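Side-chain contacts in spindle assembly checkpoint serine/threonine-protein kinase BUB1 (Saccharomyces cerevisiae, PDB 3ESL), which phosphorylates serine and threonine residues as a kinase of the mitotic spindle assembly checkpoint, which delays anaphase until chromosomes are bioriented on the spindle: residues D31-Y36 with I65-M70; K81-Y86 with F193-F198; R18-L23 with M60-I65. All coordinates share one frame; numbering follows the deposited sequence. Where two conformers were deposited one is given.

From the N terminus the chain runs down helix 4-21, turns, and enters helix 29-47, then helix 49-67, which serves both early contacts. Contact 3 brings 18-23 against 60-65 and closes a 36-residue loop; contact 1, which opens inside that loop, pairs 31-36 with 65-70. Their segments alternate, so the two cross, and Ile65 belongs to both. The ring of Phe33 touches Leu19, Leu23 and Cys63, so contacts 1 and 3 pack directly. Contact 2 follows in series, closing 106 residues by returning helix 193-200 to helix 77-90. It meets contact 3 through Tyr86 and Glu61, and contact 1 through Ile82 on Leu34 and Ile65 on Ile195 and Phe198, whereby helix 193-200 joins helices 49-67 and 77-90.

Contact 1 of 3, residues D31-Y36 with I65-M70; sequences DLFLDY and IYIQDM
Phe33 of helix 29-47 reaches the C-terminal part of helix 49-67 and meets Tyr66 there. Its ring edge does the touching: CE2 of Phe33 lies 3.8 Å from CD2 of Tyr66, near the plane of the Phe33 ring, and CZ of Phe33 is 3.9 Å from the Tyr66 CB. The planes are inclined at 52°, with centroids 5.8 Å apart, an oblique meeting of two rings. The two side chains leave their helices by different first torsions and cross at about a right angle. Phe33 holds CG anti to its own carbonyl carbon (chi1 -78°), whereas Tyr66 swings its ring to lie opposite the backbone N (chi1 -168°). This is helix-to-helix packing in the all-alpha, TPR-like N-terminal domain of BUB1, with Leu23, between helices 4-21 and 29-47, touching both aromatic side chains. Ile67 approaches more loosely, its CG1 standing 4.3 Å from CD2 of Phe33. Ile67 also packs on Tyr73 and on Phe79 of helix 77-90, and within its own segment its CD1 lies at the edge of the Tyr66 ring. Just beyond, a type I turn from Ile67 to Met70 leads the chain away, closed by Met70 N to Ile67 O at 3.0 Å.

Contact 2 of 3, residues K81-Y86 with F193-F198; sequences KIWIWY and FFIRKF
Tyr86 and Phe194 lay their rings face to face, with centroids 4.2 Å apart and planes tilted by 29°. CE2 of Tyr86 sits over the centre of the Phe194 ring, while the phenol oxygen reaches past it to the base of the side chain, Tyr86 OH to Phe194 CB being 3.4 Å. The two side chains run in opposite directions, Tyr86 with CG anti to the backbone N and Phe194 with CG between N and the carbonyl carbon (chi1 78°). The other face of the Phe194 ring is backed by CG1 of Ile195. Tyr86 OH is itself held by Glu61 and Arg57 of helix 49-67, which fixes the end of the ring. Trp83 packs less closely: its CZ3 is 4.2 Å from CZ of Phe194, and CD1 of Ile195 meets the indole edge of Trp83, 3.9 Å from Trp83 CH2. On the outer side of helix 193-200, Phe193, Arg196 and Lys197 are exposed and leave the join to Phe194 and Ile195. The axes of 81-86 and 193-198 pass 14.1 Å apart, at 102° between their N-to-C directions, so long aromatic side chains span the separation: a C-terminal helix laid across the helical array of the TPR-like BUB1 N-terminal domain.

Contact 3 of 3, residues R18-L23 with M60-I65; sequences RLLNDL and MERCLI
Leu19 and Arg62 make the main van der Waals contact, a methyl group against the flat face of a guanidinium. Arg62 was modelled in two conformers, and the account holds for the one described here. CD1 of Leu19 lies over one face of the guanidinium, 3.7 Å from CZ of Arg62 and displaced toward its rim, while CB of Leu19 comes within 3.8 Å of NH2 of Arg62. A bend at chi3 (82°) turns the end of the arginine chain, which starts out with CG anti to the carbonyl carbon. Leu20 adds a looser touch nearer the surface, its CD2 standing 4.2 Å from NH2 of Arg62. Phe198 of helix 193-200 packs on the aliphatic stem of Arg62.

The charged interactions use other partners. NH1 of Arg62 forms a salt bridge with Glu16 OE1, three residues before Leu19 on helix 4-21, so Leu19, which rests on the guanidinium, and the acid that binds it come from one helix. Within 18-23, Arg18 NE and Asp22 OD2 make a long ion pair at 3.6 Å. Arg62 thus joins helix 4-21 to helix 49-67 by two means: the flat face, which offers no N-H, takes the methyl group, while NH1 at the edge of the group serves the acid, and in this conformer the salt bridge would limit rotation of the guanidinium over Leu19.

Contact 1 of 3, residues D31-Y36 with I65-M70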
loop_
_atom_site.group_PDB
_atom_site.type_symbol
_atom_site.label_atom_id
_atom_site.label_comp_id
_atom_site.label_asym_id
_atom_site.label_seq_id
_atom_site.Cartn_x
_atom_site.Cartn_y
_atom_site.Cartn_z
ATOM N N ASP A 31 -6.411 14.598 1.341
ATOM C CA ASP A 31 -5.683 15.602 0.558
ATOM C C ASP A 31 -4.634 16.340 1.387
ATOM O O ASP A 31 -3.553 16.616 0.888
ATOM C CB ASP A 31 -6.650 16.592 -0.086
ATOM C CG ASP A 31 -5.979 17.472 -1.118
ATOM O OD1 ASP A 31 -5.378 16.917 -2.066
ATOM O OD2 ASP A 31 -6.052 18.717 -0.962
ATOM N N LEU A 32 -4.938 16.610 2.656
ATOM C CA LEU A 32 -3.983 17.323 3.519
ATOM C C LEU A 32 -2.780 16.417 3.812
ATOM O O LEU A 32 -1.630 16.855 3.705
ATOM C CB LEU A 32 -4.658 17.828 4.807
ATOM C CG LEU A 32 -3.726 18.461 5.861
ATOM C CD1 LEU A 32 -2.951 19.656 5.308
ATOM C CD2 LEU A 32 -4.533 18.852 7.117
ATOM N N PHE A 33 -3.033 15.155 4.160
ATOM C CA PHE A 33 -1.945 14.184 4.279
ATOM C C PHE A 33 -1.115 14.091 2.996
ATOM O O PHE A 33 0.123 14.050 3.054
ATOM C CB PHE A 33 -2.472 12.778 4.629
ATOM C CG PHE A 33 -2.840 12.603 6.071
ATOM C CD1 PHE A 33 -1.851 12.564 7.063
ATOM C CD2 PHE A 33 -4.179 12.444 6.440
ATOM C CE1 PHE A 33 -2.206 12.366 8.403
ATOM C CE2 PHE A 33 -4.544 12.243 7.770
ATOM C CZ PHE A 33 -3.551 12.208 8.751
ATOM N N LEU A 34 -1.784 14.021 1.843
ATOM C CA LEU A 34 -1.060 13.915 0.570
ATOM C C LEU A 34 -0.154 15.120 0.329
ATOM O O LEU A 34 1.009 14.953 -0.055
ATOM C CB LEU A 34 -2.019 13.759 -0.615
ATOM C CG LEU A 34 -2.760 12.437 -0.715
ATOM C CD1 LEU A 34 -3.806 12.553 -1.811
ATOM C CD2 LEU A 34 -1.788 11.304 -1.030
ATOM N N ASP A 35 -0.676 16.324 0.574
ATOM C CA ASP A 35 0.105 17.556 0.375
ATOM C C ASP A 35 1.362 17.507 1.228
ATOM O O ASP A 35 2.472 17.776 0.753
ATOM C CB ASP A 35 -0.713 18.790 0.754
ATOM C CG ASP A 35 -1.673 19.230 -0.334
ATOM O OD1 ASP A 35 -1.542 18.782 -1.496
ATOM O OD2 ASP A 35 -2.559 20.050 -0.006
ATOM N N TYR A 36 1.187 17.111 2.484
ATOM C CA TYR A 36 2.301 17.083 3.430
ATOM C C TYR A 36 3.326 16.018 3.032
ATOM O O TYR A 36 4.517 16.294 2.992
ATOM C CB TYR A 36 1.757 16.893 4.845
ATOM C CG TYR A 36 2.770 16.954 5.970
ATOM C CD1 TYR A 36 3.973 17.661 5.828
ATOM C CD2 TYR A 36 2.491 16.344 7.197
ATOM C CE1 TYR A 36 4.892 17.738 6.892
ATOM C CE2 TYR A 36 3.414 16.401 8.262
ATOM C CZ TYR A 36 4.598 17.107 8.094
ATOM O OH TYR A 36 5.502 17.153 9.130
ATOM N N ILE A 65 -3.479 5.192 9.345
ATOM C CA ILE A 65 -4.260 4.966 10.571
ATOM C C ILE A 65 -5.492 5.863 10.630
ATOM O O ILE A 65 -6.586 5.405 10.967
ATOM C CB ILE A 65 -3.366 5.137 11.833
ATOM C CG1 ILE A 65 -2.343 3.998 11.908
ATOM C CG2 ILE A 65 -4.215 5.231 13.127
ATOM C CD1 ILE A 65 -2.952 2.605 12.023
ATOM N N TYR A 66 -5.326 7.134 10.271
ATOM C CA TYR A 66 -6.438 8.078 10.326
ATOM C C TYR A 66 -7.540 7.753 9.311
ATOM O O TYR A 66 -8.733 7.821 9.623
ATOM C CB TYR A 66 -5.939 9.496 10.104
ATOM C CG TYR A 66 -6.962 10.562 10.418
ATOM C CD1 TYR A 66 -7.100 11.049 11.719
ATOM C CD2 TYR A 66 -7.780 11.088 9.424
ATOM C CE1 TYR A 66 -8.030 12.033 12.011
ATOM C CE2 TYR A 66 -8.718 12.066 9.710
ATOM C CZ TYR A 66 -8.834 12.536 11.003
ATOM O OH TYR A 66 -9.762 13.520 11.288
ATOM N N ILE A 67 -7.129 7.390 8.102
ATOM C CA ILE A 67 -8.061 7.234 6.997
ATOM C C ILE A 67 -8.662 5.806 6.924
ATOM O O ILE A 67 -9.763 5.625 6.387
ATOM C CB ILE A 67 -7.380 7.646 5.653
ATOM C CG1 ILE A 67 -6.860 9.102 5.707
ATOM C CG2 ILE A 67 -8.308 7.377 4.446
ATOM C CD1 ILE A 67 -7.944 10.210 5.671
ATOM N N GLN A 68 -7.976 4.815 7.504
ATOM C CA GLN A 68 -8.322 3.387 7.294
ATOM C C GLN A 68 -9.755 2.962 7.649
ATOM O O GLN A 68 -10.309 2.068 7.004
ATOM C CB GLN A 68 -7.343 2.445 8.002
ATOM C CG GLN A 68 -7.381 2.529 9.544
ATOM C CD GLN A 68 -6.559 1.455 10.241
ATOM O OE1 GLN A 68 -6.375 1.494 11.467
ATOM N NE2 GLN A 68 -6.060 0.496 9.473
ATOM N N ASP A 69 -10.336 3.568 8.672
ATOM C CA ASP A 69 -11.667 3.126 9.109
ATOM C C ASP A 69 -12.795 3.935 8.463
ATOM O O ASP A 69 -13.979 3.629 8.666
ATOM C CB ASP A 69 -11.781 3.090 10.641
ATOM C CG ASP A 69 -11.033 1.902 11.268
ATOM O OD1 ASP A 69 -11.070 0.785 10.707
ATOM O OD2 ASP A 69 -10.422 2.087 12.338
ATOM N N MET A 70 -12.418 4.945 7.667
ATOM C CA MET A 70 -13.364 5.680 6.839
ATOM C C MET A 70 -13.671 4.831 5.610
ATOM O O MET A 70 -12.855 4.757 4.667
ATOM C CB MET A 70 -12.790 7.034 6.408
ATOM C CG MET A 70 -12.579 8.015 7.546
ATOM S SD MET A 70 -11.889 9.559 6.934
ATOM C CE MET A 70 -11.860 10.531 8.434
#

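Contact 2 of 3, residues K81-Y86 with F193-F198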
loop_
_atom_site.group_PDB
_atom_site.type_symbol
_atom_site.label_atom_id
_atom_site.label_comp_id
_atom_site.label_asym_id
_atom_site.label_seq_id
_atom_site.Cartn_x
_atom_site.Cartn_y
_atom_site.Cartn_z
ATOM N N LYS A 81 -2.489 4.010 -3.146
ATOM C CA LYS A 81 -1.106 4.286 -3.501
ATOM C C LYS A 81 -0.242 4.549 -2.273
ATOM O O LYS A 81 0.924 4.185 -2.261
ATOM C CB LYS A 81 -1.011 5.413 -4.525
ATOM C CG LYS A 81 -1.465 4.988 -5.926
ATOM C CD LYS A 81 -1.291 6.152 -6.909
ATOM C CE LYS A 81 -2.172 5.983 -8.134
ATOM N NZ LYS A 81 -1.661 4.942 -9.074
ATOM N N ILE A 82 -0.819 5.162 -1.240
ATOM C CA ILE A 82 -0.075 5.401 0.000
ATOM C C ILE A 82 0.319 4.073 0.645
ATOM O O ILE A 82 1.468 3.914 1.055
ATOM C CB ILE A 82 -0.844 6.312 0.987
ATOM C CG1 ILE A 82 -1.216 7.623 0.293
ATOM C CG2 ILE A 82 0.011 6.601 2.242
ATOM C CD1 ILE A 82 -2.259 8.429 1.026
ATOM N N TRP A 83 -0.617 3.115 0.697
ATOM C CA TRP A 83 -0.305 1.778 1.209
ATOM C C TRP A 83 0.844 1.157 0.423
ATOM O O TRP A 83 1.787 0.652 1.017
ATOM C CB TRP A 83 -1.501 0.833 1.136
ATOM C CG TRP A 83 -2.563 1.138 2.145
ATOM C CD1 TRP A 83 -3.642 1.932 1.965
ATOM C CD2 TRP A 83 -2.637 0.648 3.491
ATOM N NE1 TRP A 83 -4.400 1.977 3.111
ATOM C CE2 TRP A 83 -3.810 1.192 4.064
ATOM C CE3 TRP A 83 -1.829 -0.203 4.263
ATOM C CZ2 TRP A 83 -4.196 0.925 5.382
ATOM C CZ3 TRP A 83 -2.217 -0.480 5.588
ATOM C CH2 TRP A 83 -3.389 0.088 6.126
ATOM N N ILE A 84 0.769 1.207 -0.901
ATOM C CA ILE A 84 1.799 0.564 -1.729
ATOM C C ILE A 84 3.150 1.294 -1.637
ATOM O O ILE A 84 4.201 0.646 -1.621
ATOM C CB ILE A 84 1.309 0.330 -3.185
ATOM C CG1 ILE A 84 0.075 -0.574 -3.165
ATOM C CG2 ILE A 84 2.419 -0.293 -4.055
ATOM C CD1 ILE A 84 -0.690 -0.618 -4.460
ATOM N N TRP A 85 3.124 2.624 -1.532
ATOM C CA TRP A 85 4.359 3.387 -1.304
ATOM C C TRP A 85 4.973 3.006 0.032
ATOM O O TRP A 85 6.181 2.828 0.137
ATOM C CB TRP A 85 4.118 4.891 -1.384
ATOM C CG TRP A 85 4.272 5.410 -2.800
ATOM C CD1 TRP A 85 3.277 5.801 -3.644
ATOM C CD2 TRP A 85 5.504 5.577 -3.525
ATOM N NE1 TRP A 85 3.806 6.206 -4.854
ATOM C CE2 TRP A 85 5.171 6.079 -4.806
ATOM C CE3 TRP A 85 6.856 5.357 -3.213
ATOM C CZ2 TRP A 85 6.143 6.364 -5.779
ATOM C CZ3 TRP A 85 7.825 5.643 -4.183
ATOM C CH2 TRP A 85 7.459 6.144 -5.445
ATOM N N TYR A 86 4.121 2.845 1.041
ATOM C CA TYR A 86 4.609 2.457 2.362
ATOM C C TYR A 86 5.323 1.111 2.326
ATOM O O TYR A 86 6.436 0.970 2.833
ATOM C CB TYR A 86 3.505 2.444 3.427
ATOM C CG TYR A 86 4.087 2.237 4.809
ATOM C CD1 TYR A 86 4.487 3.330 5.582
ATOM C CD2 TYR A 86 4.310 0.960 5.312
ATOM C CE1 TYR A 86 5.065 3.156 6.827
ATOM C CE2 TYR A 86 4.895 0.779 6.565
ATOM C CZ TYR A 86 5.246 1.871 7.315
ATOM O OH TYR A 86 5.812 1.678 8.540
ATOM N N PHE A 193 2.951 -5.300 12.011
ATOM C CA PHE A 193 3.548 -4.735 13.203
ATOM C C PHE A 193 3.553 -3.219 13.235
ATOM O O PHE A 193 3.339 -2.634 14.294
ATOM C CB PHE A 193 4.961 -5.258 13.440
ATOM C CG PHE A 193 5.548 -4.793 14.739
ATOM C CD1 PHE A 193 4.952 -5.150 15.954
ATOM C CD2 PHE A 193 6.672 -3.973 14.755
ATOM C CE1 PHE A 193 5.485 -4.703 17.175
ATOM C CE2 PHE A 193 7.221 -3.530 15.968
ATOM C CZ PHE A 193 6.624 -3.891 17.178
ATOM N N PHE A 194 3.772 -2.567 12.088
ATOM C CA PHE A 194 3.880 -1.105 12.114
ATOM C C PHE A 194 2.580 -0.456 12.577
ATOM O O PHE A 194 2.594 0.601 13.209
ATOM C CB PHE A 194 4.377 -0.513 10.774
ATOM C CG PHE A 194 3.324 -0.427 9.689
ATOM C CD1 PHE A 194 3.145 -1.476 8.789
ATOM C CD2 PHE A 194 2.558 0.729 9.539
ATOM C CE1 PHE A 194 2.187 -1.385 7.767
ATOM C CE2 PHE A 194 1.589 0.834 8.534
ATOM C CZ PHE A 194 1.402 -0.223 7.646
ATOM N N ILE A 195 1.456 -1.106 12.268
ATOM C CA ILE A 195 0.160 -0.613 12.683
ATOM C C ILE A 195 -0.021 -0.827 14.190
ATOM O O ILE A 195 -0.417 0.101 14.925
ATOM C CB ILE A 195 -0.973 -1.288 11.869
ATOM C CG1 ILE A 195 -0.926 -0.783 10.416
ATOM C CG2 ILE A 195 -2.343 -0.993 12.470
ATOM C CD1 ILE A 195 -1.980 -1.364 9.518
ATOM N N ARG A 196 0.273 -2.048 14.643
ATOM C CA ARG A 196 0.113 -2.384 16.065
ATOM C C ARG A 196 1.014 -1.507 16.948
ATOM O O ARG A 196 0.572 -0.986 17.984
ATOM C CB ARG A 196 0.373 -3.870 16.285
ATOM C CG ARG A 196 -0.672 -4.741 15.581
ATOM C CD ARG A 196 -0.568 -6.201 15.984
ATOM N NE ARG A 196 0.450 -6.918 15.225
ATOM C CZ ARG A 196 1.518 -7.495 15.762
ATOM N NH1 ARG A 196 1.727 -7.443 17.076
ATOM N NH2 ARG A 196 2.376 -8.137 14.980
ATOM N N LYS A 197 2.259 -1.310 16.510
ATOM C CA LYS A 197 3.212 -0.459 17.237
ATOM C C LYS A 197 2.730 0.991 17.317
ATOM O O LYS A 197 2.855 1.649 18.364
ATOM C CB LYS A 197 4.605 -0.529 16.604
ATOM C CG LYS A 197 5.619 0.379 17.294
ATOM C CD LYS A 197 6.787 0.757 16.394
ATOM C CE LYS A 197 8.012 -0.081 16.689
ATOM N NZ LYS A 197 9.261 0.670 16.379
ATOM N N PHE A 198 2.176 1.489 16.212
ATOM C CA PHE A 198 1.615 2.842 16.193
ATOM C C PHE A 198 0.507 2.992 17.240
ATOM O O PHE A 198 0.484 3.959 18.012
ATOM C CB PHE A 198 1.076 3.184 14.804
ATOM C CG PHE A 198 0.562 4.593 14.689
ATOM C CD1 PHE A 198 -0.716 4.928 15.141
ATOM C CD2 PHE A 198 1.364 5.588 14.137
ATOM C CE1 PHE A 198 -1.188 6.233 15.041
ATOM C CE2 PHE A 198 0.901 6.890 14.032
ATOM C CZ PHE A 198 -0.382 7.215 14.480
#

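Contact 3 of 3, residues R18-L23 with M60-I65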
loop_
_atom_site.group_PDB
_atom_site.type_symbol
_atom_site.label_atom_id
_atom_site.label_comp_id
_atom_site.label_asym_id
_atom_site.label_seq_id
_atom_site.Cartn_x
_atom_site.Cartn_y
_atom_site.Cartn_z
ATOM N N ARG A 18 -1.769 22.020 11.056
ATOM C CA ARG A 18 -2.945 21.766 10.226
ATOM C C ARG A 18 -3.528 20.375 10.477
ATOM O O ARG A 18 -4.749 20.212 10.505
ATOM C CB ARG A 18 -2.612 21.957 8.745
ATOM C CG ARG A 18 -2.395 23.416 8.344
ATOM C CD ARG A 18 -2.181 23.555 6.845
ATOM N NE ARG A 18 -3.433 23.365 6.123
ATOM C CZ ARG A 18 -3.546 23.240 4.800
ATOM N NH1 ARG A 18 -2.473 23.269 4.020
ATOM N NH2 ARG A 18 -4.750 23.069 4.256
ATOM N N LEU A 19 -2.660 19.382 10.665
ATOM C CA LEU A 19 -3.124 18.031 10.998
ATOM C C LEU A 19 -3.891 18.041 12.316
ATOM O O LEU A 19 -4.901 17.351 12.458
ATOM C CB LEU A 19 -1.970 17.031 11.064
ATOM C CG LEU A 19 -1.204 16.709 9.770
ATOM C CD1 LEU A 19 -0.069 15.750 10.050
ATOM C CD2 LEU A 19 -2.142 16.135 8.689
ATOM N N LEU A 20 -3.413 18.831 13.279
ATOM C CA LEU A 20 -4.102 18.926 14.571
ATOM C C LEU A 20 -5.381 19.756 14.525
ATOM O O LEU A 20 -6.354 19.422 15.204
ATOM C CB LEU A 20 -3.171 19.478 15.662
ATOM C CG LEU A 20 -1.881 18.732 15.993
ATOM C CD1 LEU A 20 -1.135 19.493 17.092
ATOM C CD2 LEU A 20 -2.131 17.277 16.415
ATOM N N ASN A 21 -5.374 20.830 13.740
ATOM C CA ASN A 21 -6.453 21.819 13.744
ATOM C C ASN A 21 -7.514 21.631 12.660
ATOM O O ASN A 21 -8.684 21.929 12.886
ATOM C CB ASN A 21 -5.886 23.234 13.582
ATOM C CG ASN A 21 -5.063 23.690 14.779
ATOM O OD1 ASN A 21 -5.116 23.100 15.865
ATOM N ND2 ASN A 21 -4.293 24.756 14.579
ATOM N N ASP A 22 -7.090 21.195 11.475
ATOM C CA ASP A 22 -7.958 21.252 10.294
ATOM C C ASP A 22 -8.573 19.924 9.839
ATOM O O ASP A 22 -9.660 19.931 9.246
ATOM C CB ASP A 22 -7.227 21.907 9.114
ATOM C CG ASP A 22 -6.865 23.364 9.373
ATOM O OD1 ASP A 22 -7.419 23.980 10.311
ATOM O OD2 ASP A 22 -6.022 23.896 8.618
ATOM N N LEU A 23 -7.900 18.805 10.103
ATOM C CA LEU A 23 -8.314 17.510 9.533
ATOM C C LEU A 23 -9.750 17.153 9.813
ATOM O O LEU A 23 -10.481 16.696 8.916
ATOM C CB LEU A 23 -7.468 16.354 10.060
ATOM C CG LEU A 23 -6.219 15.841 9.370
ATOM C CD1 LEU A 23 -5.685 14.704 10.220
ATOM C CD2 LEU A 23 -6.473 15.374 7.922
ATOM N N MET A 60 3.213 8.965 6.990
ATOM C CA MET A 60 2.512 7.972 6.170
ATOM C C MET A 60 1.720 7.047 7.102
ATOM O O MET A 60 0.574 6.699 6.822
ATOM C CB MET A 60 3.490 7.185 5.305
ATOM C CG MET A 60 4.081 8.016 4.181
ATOM S SD MET A 60 5.192 7.047 3.157
ATOM C CE MET A 60 4.010 6.051 2.285
ATOM N N GLU A 61 2.331 6.676 8.227
ATOM C CA GLU A 61 1.654 5.820 9.203
ATOM C C GLU A 61 0.428 6.529 9.782
ATOM O O GLU A 61 -0.649 5.920 9.901
ATOM C CB GLU A 61 2.622 5.391 10.309
ATOM C CG GLU A 61 3.686 4.458 9.810
ATOM C CD GLU A 61 4.596 3.962 10.917
ATOM O OE1 GLU A 61 4.380 4.356 12.084
ATOM O OE2 GLU A 61 5.510 3.176 10.596
ATOM N N ARG A 62 0.586 7.802 10.138
ATOM C CA ARG A 62 -0.539 8.612 10.622
ATOM C C ARG A 62 -1.672 8.644 9.602
ATOM O O ARG A 62 -2.845 8.467 9.955
ATOM C CB ARG A 62 -0.087 10.040 10.948
ATOM C CG ARG A 62 0.616 10.171 12.284
ATOM C CD ARG A 62 1.189 11.576 12.448
ATOM N NE ARG A 62 0.190 12.535 12.912
ATOM C CZ ARG A 62 0.454 13.816 13.166
ATOM N NH1 ARG A 62 1.676 14.279 12.986
ATOM N NH2 ARG A 62 -0.501 14.631 13.597
ATOM N N CYS A 63 -1.311 8.858 8.337
ATOM C CA CYS A 63 -2.297 8.897 7.251
ATOM C C CYS A 63 -3.075 7.578 7.182
ATOM O O CYS A 63 -4.312 7.562 7.184
ATOM C CB CYS A 63 -1.585 9.149 5.927
ATOM S SG CYS A 63 -2.703 9.056 4.517
ATOM N N LEU A 64 -2.341 6.469 7.125
ATOM C CA LEU A 64 -2.986 5.154 6.977
ATOM C C LEU A 64 -3.942 4.878 8.140
ATOM O O LEU A 64 -5.085 4.445 7.939
ATOM C CB LEU A 64 -1.941 4.056 6.851
ATOM C CG LEU A 64 -1.063 4.170 5.596
ATOM C CD1 LEU A 64 -0.026 3.027 5.541
ATOM C CD2 LEU A 64 -1.920 4.210 4.314
ATOM N N ILE A 65 -3.479 5.192 9.345
ATOM C CA ILE A 65 -4.260 4.966 10.571
ATOM C C ILE A 65 -5.492 5.863 10.630
ATOM O O ILE A 65 -6.586 5.405 10.967
ATOM C CB ILE A 65 -3.366 5.137 11.833
ATOM C CG1 ILE A 65 -2.343 3.998 11.908
ATOM C CG2 ILE A 65 -4.215 5.231 13.127
ATOM C CD1 ILE A 65 -2.952 2.605 12.023
#